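Local coordinates for DNA translocase coupling protein (Clostridium perfringens, PDB 6O1W) that probably binds ATP and DNA as the FtsK/SpoIIIE-family coupling protein of plasmid conjugation, thought to drive DNA transfer, at residues G77-K80 with R81-I84. Sequence-based numbering, arbitrary orientation.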
loop_
_atom_site.group_PDB
_atom_site.type_symbol
_atom_site.label_atom_id
_atom_site.label_comp_id
_atom_site.label_asym_id
_atom_site.label_seq_id
_atom_site.Cartn_x
_atom_site.Cartn_y
_atom_site.Cartn_z
ATOM N N GLY A 77 -18.159 8.316 -23.730
ATOM C CA GLY A 77 -18.918 8.965 -22.666
ATOM C C GLY A 77 -20.410 8.741 -22.835
ATOM O O GLY A 77 -20.818 7.697 -23.365
ATOM N N ALA A 78 -21.242 9.735 -22.409
ATOM C CA ALA A 78 -22.712 9.671 -22.506
ATOM C C ALA A 78 -23.187 9.326 -23.914
ATOM O O ALA A 78 -23.980 8.396 -24.075
ATOM C CB ALA A 78 -23.335 10.986 -22.063
ATOM N N SER A 79 -22.665 10.041 -24.934
ATOM C CA SER A 79 -23.025 9.823 -26.336
ATOM C C SER A 79 -21.849 9.305 -27.157
ATOM O O SER A 79 -20.733 9.184 -26.644
ATOM C CB SER A 79 -23.545 11.118 -26.957
ATOM O OG SER A 79 -22.489 11.965 -27.377
ATOM N N LYS A 80 -22.096 9.052 -28.451
ATOM C CA LYS A 80 -21.055 8.624 -29.367
ATOM C C LYS A 80 -20.218 9.845 -29.835
ATOM O O LYS A 80 -19.244 9.678 -30.569
ATOM C CB LYS A 80 -21.643 7.789 -30.526
ATOM C CG LYS A 80 -21.654 6.271 -30.257
ATOM C CD LYS A 80 -22.656 5.834 -29.152
ATOM C CE LYS A 80 -22.217 4.596 -28.408
ATOM N NZ LYS A 80 -22.874 4.490 -27.080
ATOM N N ARG A 81 -20.578 11.062 -29.353
ATOM C CA ARG A 81 -19.857 12.311 -29.611
ATOM C C ARG A 81 -18.829 12.617 -28.500
ATOM O O ARG A 81 -18.038 13.541 -28.652
ATOM C CB ARG A 81 -20.827 13.492 -29.703
ATOM C CG ARG A 81 -21.557 13.615 -31.026
ATOM C CD ARG A 81 -22.351 14.909 -31.054
ATOM N NE ARG A 81 -21.530 16.037 -31.497
ATOM C CZ ARG A 81 -21.485 16.478 -32.749
ATOM N NH1 ARG A 81 -22.238 15.915 -33.688
ATOM N NH2 ARG A 81 -20.700 17.497 -33.071
ATOM N N ILE A 82 -18.863 11.874 -27.390
ATOM C CA ILE A 82 -18.007 12.118 -26.228
ATOM C C ILE A 82 -16.986 11.016 -26.000
ATOM O O ILE A 82 -17.353 9.844 -25.888
ATOM C CB ILE A 82 -18.867 12.386 -24.935
ATOM C CG1 ILE A 82 -19.868 13.588 -25.103
ATOM C CG2 ILE A 82 -18.019 12.538 -23.658
ATOM C CD1 ILE A 82 -19.280 15.033 -25.164
ATOM N N VAL A 83 -15.705 11.407 -25.884
ATOM C CA VAL A 83 -14.630 10.487 -25.509
ATOM C C VAL A 83 -13.986 10.994 -24.240
ATOM O O VAL A 83 -13.896 12.205 -24.021
ATOM C CB VAL A 83 -13.589 10.104 -26.603
ATOM C CG1 VAL A 83 -14.271 9.511 -27.830
ATOM C CG2 VAL A 83 -12.696 11.279 -26.972
ATOM N N ILE A 84 -13.598 10.073 -23.388
ATOM C CA ILE A 84 -12.993 10.347 -22.091
ATOM C C ILE A 84 -11.673 9.614 -22.083
ATOM O O ILE A 84 -11.654 8.391 -22.259
ATOM C CB ILE A 84 -13.912 9.862 -20.931
ATOM C CG1 ILE A 84 -15.299 10.568 -20.971
ATOM C CG2 ILE A 84 -13.195 10.016 -19.566
ATOM C CD1 ILE A 84 -16.385 10.021 -20.037
#
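With chi1 at 82°, the hydroxyl of S79 sits between its own backbone N and carbonyl carbon, and from there OG accepts a hydrogen bond from the backbone N of R81, 2.9 Å away. The same oxygen lies close against CB of R81, at 3.2 Å, and CG1 of I82 comes alongside it. In I82, CG2 stands anti to the backbone N (chi1 -57° places CG1 beside that N), which sets this methyl against CA of G77 at 3.8 Å. CD1 of I84, at the end of its side chain, reaches the same CA. S79 to I82 form a type I beta turn, closed by a weak hydrogen bond of 3.4 Å from I82 N to S79 O, within the loop of the hairpin that joins strands 69-76 and 82-89 of the four-stranded antiparallel sheet. This sheet belongs to the N-terminal part of the chain, and the hairpin loop lies away from the ATP-binding P-loop. G77 N gives I82 O a nearly straight hydrogen bond of 2.8 Å (174° at the hydrogen), although the donor stands above the carbonyl plane. R81, third residue of the turn, leads away from the loop with the end of its side chain, where NE makes a salt bridge with E48. V83 faces away from the loop and packs on I53 and W56 of helix 53-58.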